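Local structure of hypothetical conserved protein (2PCS) at residues G13-V18 with E103-T108; S26-C31 with S136-K141; D44-D49 with I65-I70; H75-V80 with E92-L97; F88-G93 with S112-G117. The protein is of unknown function but belongs to the CoxG family of the Bet v 1-like clan and probably binds a small ligand between its curved sheet and long helix. All blocks are in the same frame, centred on the assembly; numbering follows the deposited sequence.

Contact 1: G13-V18 with E103-T108; sequences GTVEEV and ECTQLT
Thr105, on strand 104-116, reaches across to the chain that enters helix 15-22, and its side chain makes the main polar link between the two. Starting at CB, the nearest atom across the contact is Gly13 O, 3.6 Å away. OG1 stands beside its own backbone N, anti to the carbonyl carbon (chi1 -78°), and from there donates to Gly13 O at 3.2 Å, the donor lying 25° out of that carbonyl's plane. The same OG1 sits 3.1 Å from Val15 N, but the angle is too poor for a hydrogen bond, and Val15 CG2 closes in at 3.4 Å. The other branch, CG2, comes within 4.2 Å of Val18 CG2, a loose apolar touch. A weak bond from Gly13 N to Glu103 O adds a second polar link. The backbone conformation of Gly13 calls for glycine, since a CB would be jammed against the preceding carbonyl oxygen. Just beyond, Thr14 is the N-cap: its OG1 accepts from Glu17 N at 3.2 Å. Glu17 OE1 faces Thr14 N in return, completing a capping box, although that separation is too short to be taken literally. Val18 also packs on Leu97 and on Ile146 of helix 124-148. The chemistry implies that the Thr105 hydroxyl pins the last residue before the cap to the sheet, while the Thr14 hydroxyl takes up Glu17 N at the start of the helix.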
# COMPACT_ATOMS: atom_id res chain seq x y z
N GLY A 13 -4.12 13.44 -12.05
CA GLY A 13 -5.40 12.81 -12.42
C GLY A 13 -6.44 13.33 -11.49
O GLY A 13 -6.12 13.88 -10.43
N THR A 14 -7.71 13.18 -11.86
CA THR A 14 -8.78 13.59 -10.95
C THR A 14 -9.00 12.56 -9.85
O THR A 14 -8.50 11.41 -9.94
CB THR A 14 -10.10 13.83 -11.67
OG1 THR A 14 -10.54 12.59 -12.25
CG2 THR A 14 -9.96 14.94 -12.75
N VAL A 15 -9.75 12.96 -8.83
CA VAL A 15 -10.00 12.11 -7.68
C VAL A 15 -10.59 10.80 -8.18
O VAL A 15 -10.16 9.73 -7.77
CB VAL A 15 -10.95 12.76 -6.67
CG1 VAL A 15 -11.47 11.71 -5.66
CG2 VAL A 15 -10.26 13.92 -5.94
N GLU A 16 -11.56 10.91 -9.07
CA GLU A 16 -12.12 9.76 -9.78
C GLU A 16 -11.10 8.97 -10.59
O GLU A 16 -11.18 7.77 -10.67
CB GLU A 16 -13.31 10.21 -10.66
CG GLU A 16 -13.87 9.13 -11.63
CD GLU A 16 -14.36 7.81 -10.97
OE1 GLU A 16 -14.68 7.79 -9.76
OE2 GLU A 16 -14.46 6.78 -11.68
N GLU A 17 -10.14 9.61 -11.21
CA GLU A 17 -9.17 8.83 -12.01
C GLU A 17 -8.33 7.95 -11.10
O GLU A 17 -8.06 6.79 -11.43
CB GLU A 17 -8.32 9.74 -12.90
CG GLU A 17 -9.12 10.21 -14.14
CD GLU A 17 -8.71 11.59 -14.71
OE1 GLU A 17 -8.01 12.37 -14.01
OE2 GLU A 17 -9.12 11.90 -15.86
N VAL A 18 -7.96 8.50 -9.93
CA VAL A 18 -7.13 7.84 -8.93
C VAL A 18 -7.91 6.76 -8.21
O VAL A 18 -7.45 5.63 -8.13
CB VAL A 18 -6.56 8.89 -7.92
CG1 VAL A 18 -5.73 8.23 -6.83
CG2 VAL A 18 -5.75 9.94 -8.71
N GLU A 103 -7.41 19.40 -12.05
CA GLU A 103 -6.52 18.37 -12.70
C GLU A 103 -5.68 17.48 -11.76
O GLU A 103 -4.99 16.57 -12.25
CB GLU A 103 -5.49 19.03 -13.64
CG GLU A 103 -6.03 19.56 -15.00
CD GLU A 103 -4.92 20.04 -15.98
OE1 GLU A 103 -3.80 20.37 -15.52
OE2 GLU A 103 -5.19 20.09 -17.21
N CYS A 104 -5.69 17.77 -10.45
CA CYS A 104 -4.67 17.28 -9.52
C CYS A 104 -5.25 16.82 -8.17
O CYS A 104 -6.10 17.50 -7.57
CB CYS A 104 -3.63 18.38 -9.29
SG CYS A 104 -2.12 17.96 -8.31
N THR A 105 -4.77 15.68 -7.69
CA THR A 105 -5.29 15.07 -6.47
C THR A 105 -4.20 14.91 -5.44
O THR A 105 -3.11 14.48 -5.72
CB THR A 105 -5.92 13.71 -6.82
OG1 THR A 105 -7.19 13.96 -7.38
CG2 THR A 105 -6.12 12.77 -5.60
N GLN A 106 -4.52 15.24 -4.21
CA GLN A 106 -3.63 14.91 -3.16
C GLN A 106 -4.14 13.66 -2.41
O GLN A 106 -5.23 13.66 -1.81
CB GLN A 106 -3.52 16.10 -2.22
CG GLN A 106 -2.53 15.95 -1.19
CD GLN A 106 -2.89 16.76 0.04
OE1 GLN A 106 -4.02 16.68 0.56
NE2 GLN A 106 -1.92 17.53 0.53
N LEU A 107 -3.31 12.62 -2.42
CA LEU A 107 -3.52 11.45 -1.58
C LEU A 107 -2.78 11.61 -0.24
O LEU A 107 -1.58 11.82 -0.21
CB LEU A 107 -3.06 10.20 -2.34
CG LEU A 107 -3.44 8.86 -1.72
CD1 LEU A 107 -3.51 7.83 -2.79
CD2 LEU A 107 -2.49 8.47 -0.60
N THR A 108 -3.23 11.34 1.06
CA THR A 108 -2.62 11.32 2.39
C THR A 108 -2.87 9.99 3.09
O THR A 108 -3.81 9.29 2.72
CB THR A 108 -3.16 12.48 3.25
OG1 THR A 108 -4.57 12.34 3.41
CG2 THR A 108 -3.02 13.80 2.51

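Contact 2: S26-C31 with S136-K141; sequences SILSKC and SDFFKK
Cys31 and Phe138 mark where helices 25-31 and 124-148 meet, their CA atoms 5.2 Å apart, with the axes of the two segments 9.5 Å apart at closest and their directions 132° from each other. The Phe138 CG is anti to its backbone N (chi1 174°), which sends the ring out toward the shorter helix. There the ring is met at its rim and not over a face: Leu28 CD2 lies near the ring plane, 3.7 Å from CZ, and Cys31 O lies near it too, 3.5 Å from CD1. Cys31 O also receives a CA-H...O contact from Phe138 CA. Cys31 CB packs beside Phe138 CD1, while its SG leans on Lys141 CB at 3.7 Å. Lys141 then bends at both chi2 and chi3, laying CD 3.6 Å from Cys31 O and ending with NZ 3.7 Å from Lys30 O, too long for a hydrogen bond. That ammonium is tied within its own helix by a salt bridge to Asp137 OD2, whose hydrogen bond is weak. A positive group beside the last carbonyls of helix 25-31 would probably favour that helix end electrostatically. Leu28 also touches Leu38, and Cys31 touches Ile142. The side chain of Phe138 is about 4 Å from a bound unknown ligand, consistent with the Bet v 1-like fold, in which a long C-terminal helix and the short helices border a ligand pocket above the sheet.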
# COMPACT_ATOMS: atom_id res chain seq x y z
N SER A 26 -6.76 -5.96 -10.34
CA SER A 26 -5.73 -6.28 -11.34
C SER A 26 -4.61 -5.24 -11.42
O SER A 26 -3.46 -5.58 -11.64
CB SER A 26 -6.32 -6.52 -12.75
OG SER A 26 -7.59 -5.90 -12.89
N ILE A 27 -4.96 -3.98 -11.23
CA ILE A 27 -3.99 -2.92 -11.24
C ILE A 27 -3.13 -2.93 -9.94
O ILE A 27 -1.91 -2.65 -9.99
CB ILE A 27 -4.75 -1.54 -11.42
CG1 ILE A 27 -5.58 -1.54 -12.71
CG2 ILE A 27 -3.79 -0.30 -11.28
CD1 ILE A 27 -4.77 -1.32 -13.98
N LEU A 28 -3.76 -3.24 -8.81
CA LEU A 28 -3.05 -3.31 -7.55
C LEU A 28 -2.02 -4.44 -7.58
O LEU A 28 -0.84 -4.23 -7.26
CB LEU A 28 -4.03 -3.50 -6.38
CG LEU A 28 -5.05 -2.39 -6.10
CD1 LEU A 28 -6.29 -2.92 -5.30
CD2 LEU A 28 -4.43 -1.22 -5.39
N SER A 29 -2.45 -5.64 -7.96
CA SER A 29 -1.53 -6.77 -8.13
C SER A 29 -0.24 -6.42 -8.85
O SER A 29 0.84 -6.85 -8.44
CB SER A 29 -2.18 -7.92 -8.89
OG SER A 29 -1.43 -9.09 -8.59
N LYS A 30 -0.39 -5.62 -9.90
CA LYS A 30 0.67 -5.11 -10.72
C LYS A 30 1.48 -4.05 -10.02
O LYS A 30 2.68 -3.99 -10.22
CB LYS A 30 0.07 -4.54 -12.00
CG LYS A 30 0.03 -5.53 -13.17
CD LYS A 30 -1.14 -5.29 -14.19
CE LYS A 30 -0.94 -6.24 -15.42
NZ LYS A 30 -2.14 -6.38 -16.34
N CYS A 31 0.85 -3.21 -9.20
CA CYS A 31 1.60 -2.11 -8.51
C CYS A 31 2.21 -2.45 -7.14
O CYS A 31 3.02 -1.68 -6.62
CB CYS A 31 0.75 -0.84 -8.43
SG CYS A 31 0.08 -0.29 -10.03
N SER A 136 6.48 4.33 -1.89
CA SER A 136 6.89 5.11 -3.10
C SER A 136 6.79 4.33 -4.41
O SER A 136 6.30 4.86 -5.42
CB SER A 136 8.30 5.65 -3.00
OG SER A 136 8.50 6.27 -1.75
N ASP A 137 7.26 3.09 -4.39
CA ASP A 137 7.19 2.25 -5.55
C ASP A 137 5.76 1.91 -5.98
O ASP A 137 5.44 1.80 -7.19
CB ASP A 137 7.96 0.94 -5.31
CG ASP A 137 8.03 0.11 -6.58
OD1 ASP A 137 8.74 0.56 -7.53
OD2 ASP A 137 7.33 -0.93 -6.67
N PHE A 138 4.89 1.74 -4.99
CA PHE A 138 3.45 1.55 -5.30
C PHE A 138 2.86 2.83 -5.92
O PHE A 138 2.17 2.79 -6.93
CB PHE A 138 2.71 1.19 -4.03
CG PHE A 138 1.21 1.13 -4.20
CD1 PHE A 138 0.59 0.01 -4.78
CD2 PHE A 138 0.42 2.19 -3.79
CE1 PHE A 138 -0.78 -0.04 -4.94
CE2 PHE A 138 -0.97 2.13 -3.94
CZ PHE A 138 -1.57 1.02 -4.47
N PHE A 139 3.12 3.97 -5.30
CA PHE A 139 2.54 5.20 -5.83
C PHE A 139 3.13 5.55 -7.21
O PHE A 139 2.44 6.14 -8.05
CB PHE A 139 2.65 6.33 -4.80
CG PHE A 139 1.65 6.21 -3.70
CD1 PHE A 139 2.03 6.42 -2.39
CD2 PHE A 139 0.35 5.86 -3.97
CE1 PHE A 139 1.10 6.28 -1.35
CE2 PHE A 139 -0.59 5.71 -2.94
CZ PHE A 139 -0.20 5.91 -1.62
N LYS A 140 4.38 5.10 -7.44
CA LYS A 140 5.07 5.27 -8.72
C LYS A 140 4.37 4.47 -9.79
O LYS A 140 4.15 4.97 -10.89
CB LYS A 140 6.53 4.81 -8.61
CG LYS A 140 7.31 4.87 -9.93
CD LYS A 140 8.57 3.99 -9.96
CE LYS A 140 9.16 3.94 -11.41
NZ LYS A 140 10.54 3.26 -11.45
N LYS A 141 4.00 3.23 -9.50
CA LYS A 141 3.39 2.42 -10.57
C LYS A 141 1.94 2.82 -10.79
O LYS A 141 1.43 2.70 -11.91
CB LYS A 141 3.53 0.92 -10.31
CG LYS A 141 4.97 0.36 -10.42
CD LYS A 141 5.19 -0.72 -9.38
CE LYS A 141 6.10 -1.89 -9.81
NZ LYS A 141 5.99 -3.05 -8.79

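Contact 3: D44-D49 with I65-I70; sequences DKYKAD and IEVTDI
A beta hairpin formed by strands 45-52 and 59-71 carries this contact, whose outermost backbone bond runs from Val67 N to Asp44 O at 2.8 Å. Further along, the hydrogen-bonded antiparallel pair Tyr46 and Ile65 is joined both ways, Tyr46 N to Ile65 O at 2.8 Å and Ile65 N to Tyr46 O. Ile65 O also lies in the plane of the Tyr46 ring, at its edge, 3.7 Å from CD1. Ile65 places CD1 3.9 Å from Ala48 CB. This face of the Bet v 1-like sheet looks to the ligand: the side chain of Ile65 is about 4 Å from the bound unknown molecule, and Tyr46 also packs on Leu38 and Leu40. Lys45 and Glu66 form the non-hydrogen-bonded pair on the other face, where Lys45 NZ and Glu66 OE2 are 4.6 Å apart, beyond a salt bridge. Asp44 adopts positive backbone angles (61°/34°) just before its strand; its CB sits 3.3 Å from Val67 O and its carboxylate crosses Ile70, OD2 lying 3.7 Å from CD1. An alanine in place of Asp44 would remove that carboxylate and would probably open a gap beside Ile70 CD1.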
# COMPACT_ATOMS: atom_id res chain seq x y z
N ASP A 44 -14.38 -7.50 -0.24
CA ASP A 44 -13.35 -6.46 -0.12
C ASP A 44 -12.10 -7.00 0.63
O ASP A 44 -11.45 -6.29 1.39
CB ASP A 44 -13.97 -5.22 0.54
CG ASP A 44 -15.13 -4.61 -0.33
OD1 ASP A 44 -14.96 -4.53 -1.58
OD2 ASP A 44 -16.18 -4.21 0.24
N LYS A 45 -11.82 -8.29 0.39
CA LYS A 45 -10.81 -9.07 1.14
C LYS A 45 -10.04 -9.93 0.15
O LYS A 45 -10.64 -10.75 -0.55
CB LYS A 45 -11.46 -9.94 2.18
CG LYS A 45 -10.52 -10.57 3.17
CD LYS A 45 -11.36 -11.33 4.18
CE LYS A 45 -10.60 -11.86 5.37
NZ LYS A 45 -11.39 -11.63 6.63
N TYR A 46 -8.73 -9.72 0.09
CA TYR A 46 -7.87 -10.44 -0.83
C TYR A 46 -6.76 -11.17 -0.10
O TYR A 46 -6.46 -10.88 1.06
CB TYR A 46 -7.26 -9.50 -1.88
CG TYR A 46 -8.30 -8.66 -2.53
CD1 TYR A 46 -8.92 -7.63 -1.80
CD2 TYR A 46 -8.70 -8.89 -3.84
CE1 TYR A 46 -9.92 -6.87 -2.35
CE2 TYR A 46 -9.71 -8.11 -4.41
CZ TYR A 46 -10.31 -7.10 -3.65
OH TYR A 46 -11.31 -6.29 -4.18
N LYS A 47 -6.19 -12.14 -0.82
CA LYS A 47 -5.06 -12.90 -0.39
C LYS A 47 -3.99 -12.57 -1.42
O LYS A 47 -4.17 -12.72 -2.64
CB LYS A 47 -5.35 -14.40 -0.35
CG LYS A 47 -4.19 -15.28 0.19
CD LYS A 47 -4.72 -16.49 0.93
CE LYS A 47 -3.84 -17.75 0.78
NZ LYS A 47 -3.27 -18.22 2.09
N ALA A 48 -2.88 -12.06 -0.91
CA ALA A 48 -1.78 -11.72 -1.75
C ALA A 48 -0.62 -12.70 -1.48
O ALA A 48 -0.31 -13.03 -0.33
CB ALA A 48 -1.38 -10.29 -1.49
N ASP A 49 -0.04 -13.20 -2.57
CA ASP A 49 1.17 -14.03 -2.54
C ASP A 49 2.35 -13.09 -2.86
O ASP A 49 2.52 -12.67 -4.00
CB ASP A 49 1.05 -15.18 -3.56
CG ASP A 49 2.42 -15.88 -3.88
OD1 ASP A 49 3.27 -16.04 -2.96
OD2 ASP A 49 2.62 -16.29 -5.05
N ILE A 65 -5.41 -8.78 2.88
CA ILE A 65 -5.65 -7.34 2.73
C ILE A 65 -7.15 -7.14 2.65
O ILE A 65 -7.76 -7.62 1.69
CB ILE A 65 -5.02 -6.81 1.40
CG1 ILE A 65 -3.54 -7.21 1.31
CG2 ILE A 65 -5.18 -5.30 1.27
CD1 ILE A 65 -2.94 -6.96 -0.06
N GLU A 66 -7.71 -6.46 3.66
CA GLU A 66 -9.12 -6.05 3.69
C GLU A 66 -9.33 -4.53 3.49
O GLU A 66 -8.80 -3.73 4.25
CB GLU A 66 -9.83 -6.49 4.96
CG GLU A 66 -11.37 -6.43 4.77
CD GLU A 66 -12.18 -6.75 6.03
OE1 GLU A 66 -13.46 -6.67 5.99
OE2 GLU A 66 -11.53 -7.07 7.07
N VAL A 67 -10.08 -4.15 2.46
CA VAL A 67 -10.53 -2.77 2.24
C VAL A 67 -11.83 -2.49 3.02
O VAL A 67 -12.83 -3.12 2.77
CB VAL A 67 -10.70 -2.48 0.71
CG1 VAL A 67 -10.73 -0.99 0.43
CG2 VAL A 67 -9.55 -3.10 -0.08
N THR A 68 -11.82 -1.59 4.01
CA THR A 68 -13.02 -1.26 4.78
C THR A 68 -13.34 0.28 4.78
O THR A 68 -12.59 1.05 4.20
CB THR A 68 -12.88 -1.75 6.21
OG1 THR A 68 -11.90 -0.96 6.88
CG2 THR A 68 -12.40 -3.17 6.24
N ASP A 69 -14.47 0.68 5.40
CA ASP A 69 -14.91 2.08 5.55
C ASP A 69 -14.86 2.79 4.21
O ASP A 69 -14.39 3.88 4.08
CB ASP A 69 -14.05 2.77 6.63
CG ASP A 69 -14.68 4.04 7.22
OD1 ASP A 69 -15.93 4.15 7.30
OD2 ASP A 69 -13.92 4.95 7.64
N ILE A 70 -15.35 2.13 3.19
CA ILE A 70 -15.10 2.53 1.83
C ILE A 70 -16.05 3.63 1.45
O ILE A 70 -17.28 3.40 1.40
CB ILE A 70 -15.36 1.41 0.87
CG1 ILE A 70 -14.41 0.21 1.14
CG2 ILE A 70 -15.25 1.96 -0.51
CD1 ILE A 70 -14.48 -0.96 0.07

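Contact 4: H75-V80 with E92-L97; sequences HYKLLV and EGVIDL
His75 and Asp96 lie side by side on the two strands of a hairpin and share a hydrogen bond from ND1 to OD1 of 2.6 Å. CG is anti to the backbone N (chi1 163°), which starts the ring alongside Asp96; OD1 then falls 5° out of the ring plane, while the donor stands above the carboxylate plane. The carbon between the two ring nitrogens, CE1, meets Val94 CG1 at 3.4 Å. Tyr76, on the other face of the sheet, holds CG in the crowded position between its backbone N and carbonyl carbon (chi1 60°), which turns the ring over Ile95. Ile95 CB lies above one ring face, 4.0 Å from the centroid in a CH-pi contact, while CG2 reaches CE1 at 3.6 Å and CD1 reaches CE2 at 3.7 Å. The Tyr76 side chain is about 3 Å from a bound unknown ligand, and its ring also meets that of Trp19. Back on the histidine face, Lys77 runs alongside Val94, its CE 3.9 Å from CG2. His75 NE2 is hydrogen-bonded to Asp69 OD2, so both ring nitrogens are engaged; two carboxylates on one imidazole would fix its rotation and be expected to favour the positively charged ring.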
# COMPACT_ATOMS: atom_id res chain seq x y z
N HIS A 75 -12.27 8.09 0.17
CA HIS A 75 -11.69 7.64 1.41
C HIS A 75 -11.78 6.12 1.57
O HIS A 75 -12.81 5.54 1.28
CB HIS A 75 -12.38 8.32 2.55
CG HIS A 75 -12.15 7.65 3.88
ND1 HIS A 75 -11.22 8.11 4.78
CD2 HIS A 75 -12.73 6.57 4.44
CE1 HIS A 75 -11.25 7.34 5.86
NE2 HIS A 75 -12.18 6.41 5.68
N TYR A 76 -10.73 5.46 2.06
CA TYR A 76 -10.90 4.08 2.59
C TYR A 76 -9.90 3.73 3.69
O TYR A 76 -8.98 4.50 3.99
CB TYR A 76 -10.91 3.05 1.49
CG TYR A 76 -9.64 3.04 0.68
CD1 TYR A 76 -9.41 4.03 -0.31
CD2 TYR A 76 -8.66 2.07 0.91
CE1 TYR A 76 -8.22 4.02 -1.08
CE2 TYR A 76 -7.48 2.04 0.16
CZ TYR A 76 -7.25 3.02 -0.82
OH TYR A 76 -6.08 2.97 -1.55
N LYS A 77 -10.12 2.57 4.33
CA LYS A 77 -9.19 2.04 5.30
C LYS A 77 -8.70 0.68 4.83
O LYS A 77 -9.39 0.00 4.11
CB LYS A 77 -9.82 1.96 6.68
CG LYS A 77 -10.20 3.32 7.20
CD LYS A 77 -10.67 3.23 8.66
CE LYS A 77 -10.70 4.59 9.39
NZ LYS A 77 -11.79 4.53 10.46
N LEU A 78 -7.47 0.32 5.21
CA LEU A 78 -6.89 -0.98 4.88
C LEU A 78 -6.50 -1.73 6.12
O LEU A 78 -5.92 -1.13 7.02
CB LEU A 78 -5.63 -0.84 4.01
CG LEU A 78 -5.74 -0.52 2.53
CD1 LEU A 78 -4.32 -0.73 2.01
CD2 LEU A 78 -6.78 -1.37 1.67
N LEU A 79 -6.82 -3.02 6.18
CA LEU A 79 -6.29 -3.88 7.26
C LEU A 79 -5.43 -4.91 6.59
O LEU A 79 -5.89 -5.55 5.64
CB LEU A 79 -7.41 -4.56 8.03
CG LEU A 79 -8.59 -3.69 8.52
CD1 LEU A 79 -9.70 -4.58 9.13
CD2 LEU A 79 -8.08 -2.65 9.57
N VAL A 80 -4.17 -4.99 7.02
CA VAL A 80 -3.22 -5.95 6.46
C VAL A 80 -2.64 -6.92 7.53
O VAL A 80 -2.12 -6.47 8.56
CB VAL A 80 -2.06 -5.29 5.71
CG1 VAL A 80 -1.10 -6.40 5.19
CG2 VAL A 80 -2.52 -4.41 4.53
N GLU A 92 -2.80 -1.35 9.94
CA GLU A 92 -3.96 -0.62 9.42
C GLU A 92 -3.52 0.71 8.81
O GLU A 92 -2.52 1.32 9.27
CB GLU A 92 -5.09 -0.45 10.49
CG GLU A 92 -4.57 -0.15 11.89
CD GLU A 92 -5.66 0.07 12.98
OE1 GLU A 92 -5.39 0.93 13.88
OE2 GLU A 92 -6.75 -0.64 12.97
N GLY A 93 -4.22 1.14 7.77
CA GLY A 93 -3.99 2.44 7.21
C GLY A 93 -5.28 3.10 6.85
O GLY A 93 -6.31 2.43 6.73
N VAL A 94 -5.22 4.42 6.67
CA VAL A 94 -6.33 5.24 6.21
C VAL A 94 -5.85 6.05 5.01
O VAL A 94 -4.77 6.66 5.02
CB VAL A 94 -6.78 6.22 7.29
CG1 VAL A 94 -8.04 6.94 6.86
CG2 VAL A 94 -7.01 5.52 8.68
N ILE A 95 -6.65 6.05 3.95
CA ILE A 95 -6.36 6.82 2.77
C ILE A 95 -7.49 7.85 2.48
O ILE A 95 -8.68 7.50 2.44
CB ILE A 95 -6.19 5.91 1.57
CG1 ILE A 95 -4.93 5.02 1.69
CG2 ILE A 95 -6.12 6.67 0.29
CD1 ILE A 95 -5.17 3.80 2.46
N ASP A 96 -7.10 9.09 2.19
CA ASP A 96 -8.03 10.15 1.82
C ASP A 96 -7.57 10.78 0.51
O ASP A 96 -6.35 11.03 0.32
CB ASP A 96 -8.12 11.17 2.94
CG ASP A 96 -8.86 10.62 4.17
OD1 ASP A 96 -10.06 10.33 4.06
OD2 ASP A 96 -8.24 10.48 5.27
N LEU A 97 -8.51 10.95 -0.41
CA LEU A 97 -8.21 11.67 -1.64
C LEU A 97 -8.81 13.10 -1.54
O LEU A 97 -9.98 13.29 -1.10
CB LEU A 97 -8.70 10.91 -2.86
CG LEU A 97 -8.18 9.49 -3.16
CD1 LEU A 97 -8.76 8.95 -4.45
CD2 LEU A 97 -6.69 9.55 -3.29

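Contact 5: F88-G93 with S112-G117; sequences FVNAEG and SAEVGG
Phe88 O takes a hydrogen bond from Gly116 N at 2.6 Å and a CA-H...O contact from Val115 CA at 3.2 Å. Phe88 N returns a bond to Gly116 O at 2.9 Å, so the two residues form a hydrogen-bonded antiparallel pair; Asn90 with Glu114 and Glu92 with Ser112 repeat the pattern along the hairpin. The Phe88 ring leans across to its partner because CG lies between the backbone N and the carbonyl carbon (chi1 69°). Gly116 CA then sits over one ring face, 3.9 Å from the centroid and 23° off the normal, a CH-pi contact for which Gly116 leaves room. Glu114 CD meets the ring at its edge, 4.1 Å from CE2. An alanine in place of Phe88 would probably leave Gly116 without its aromatic cover and give the Glu114 chain more freedom to turn. Asn90 ND2 donates almost straight to Glu114 OE1, though 2.5 Å is too short to be trusted in detail; Asn90 OD1 is bound by Asn81 ND2, and Ser112 OG pairs with Asn4 OD1. Opposite these polar groups, Ala91 CB and Ala113 CB touch at 3.8 Å, and the side chain of Ala91 is about 4 Å from the bound unknown ligand. The chemistry implies two unlike faces, one mixing the Phe88 ring with the polar Asn90, Glu92, Ser112 and Glu114, the other of alanines and valines, near the ligand at Ala91.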
# COMPACT_ATOMS: atom_id res chain seq x y z
N PHE A 88 6.38 -11.43 10.66
CA PHE A 88 5.02 -11.01 10.41
C PHE A 88 4.81 -9.46 10.60
O PHE A 88 5.61 -8.74 11.27
CB PHE A 88 4.02 -11.82 11.26
CG PHE A 88 4.09 -11.53 12.72
CD1 PHE A 88 5.03 -12.17 13.51
CD2 PHE A 88 3.28 -10.58 13.28
CE1 PHE A 88 5.12 -11.93 14.84
CE2 PHE A 88 3.36 -10.30 14.65
CZ PHE A 88 4.27 -10.99 15.46
N VAL A 89 3.67 -9.03 10.04
CA VAL A 89 3.20 -7.64 9.96
C VAL A 89 1.66 -7.56 10.16
O VAL A 89 0.88 -8.06 9.35
CB VAL A 89 3.48 -7.03 8.54
CG1 VAL A 89 3.01 -5.59 8.50
CG2 VAL A 89 4.98 -7.06 8.19
N ASN A 90 1.23 -6.92 11.23
CA ASN A 90 -0.15 -6.50 11.33
C ASN A 90 -0.27 -4.96 11.17
O ASN A 90 0.32 -4.21 11.94
CB ASN A 90 -0.73 -6.96 12.67
CG ASN A 90 -0.61 -8.45 12.85
OD1 ASN A 90 -0.88 -9.23 11.89
ND2 ASN A 90 -0.14 -8.88 14.04
N ALA A 91 -1.03 -4.53 10.19
CA ALA A 91 -1.11 -3.12 9.86
C ALA A 91 -2.55 -2.59 9.59
O ALA A 91 -3.38 -3.28 9.05
CB ALA A 91 -0.21 -2.86 8.66
N GLU A 92 -2.80 -1.35 9.94
CA GLU A 92 -3.96 -0.62 9.42
C GLU A 92 -3.52 0.71 8.81
O GLU A 92 -2.52 1.32 9.27
CB GLU A 92 -5.09 -0.45 10.49
CG GLU A 92 -4.57 -0.15 11.89
CD GLU A 92 -5.66 0.07 12.98
OE1 GLU A 92 -5.39 0.93 13.88
OE2 GLU A 92 -6.75 -0.64 12.97
N GLY A 93 -4.22 1.14 7.77
CA GLY A 93 -3.99 2.44 7.21
C GLY A 93 -5.28 3.10 6.85
O GLY A 93 -6.31 2.43 6.73
N SER A 112 -0.24 2.20 10.60
CA SER A 112 0.17 1.74 11.89
C SER A 112 0.43 0.24 11.78
O SER A 112 -0.50 -0.52 11.41
CB SER A 112 -0.97 2.07 12.86
OG SER A 112 -0.45 2.29 14.13
N ALA A 113 1.67 -0.18 12.05
CA ALA A 113 2.08 -1.58 11.85
C ALA A 113 2.84 -2.20 13.01
O ALA A 113 3.86 -1.68 13.46
CB ALA A 113 2.94 -1.75 10.56
N GLU A 114 2.38 -3.37 13.42
CA GLU A 114 3.14 -4.24 14.34
C GLU A 114 3.96 -5.21 13.48
O GLU A 114 3.40 -5.91 12.65
CB GLU A 114 2.15 -4.94 15.30
CG GLU A 114 2.63 -6.28 15.87
CD GLU A 114 1.48 -7.12 16.51
OE1 GLU A 114 0.40 -7.32 15.87
OE2 GLU A 114 1.66 -7.58 17.67
N VAL A 115 5.28 -5.18 13.62
CA VAL A 115 6.19 -6.06 12.86
C VAL A 115 6.90 -7.00 13.83
O VAL A 115 7.43 -6.56 14.83
CB VAL A 115 7.25 -5.27 12.02
CG1 VAL A 115 8.01 -6.20 11.03
CG2 VAL A 115 6.61 -4.12 11.26
N GLY A 116 6.89 -8.30 13.53
CA GLY A 116 7.51 -9.30 14.44
C GLY A 116 8.37 -10.26 13.64
O GLY A 116 8.37 -10.21 12.39
N GLY A 117 9.08 -11.14 14.36
CA GLY A 117 9.95 -12.15 13.80
C GLY A 117 11.36 -11.65 13.63
O GLY A 117 11.70 -10.57 14.10

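Contacts 3, 4 and 5 follow one another across a single antiparallel sheet. Contacts 3 and 4 have centres 10 Å apart and join through Glu66 N to Leu79 O (2.8 Å); contacts 4 and 5 share Glu92 and Gly93. Contact 1 lies at the other end of strand 104-116 from contact 5, 28 Å between centres, and touches contact 4 through Leu107 on Leu97 and a probable hydrogen bond, Thr108 N to Asp96 O (3.2 Å). Contact 2 joins helices 25-31 and 124-148; its Phe139 CZ meets Leu107 CD2 of contact 1 at 3.6 Å. Contacts 2 to 5 each place a side chain about 3 to 4 Å from the unknown ligand, whereas Val18 of contact 1 is about 9 Å away.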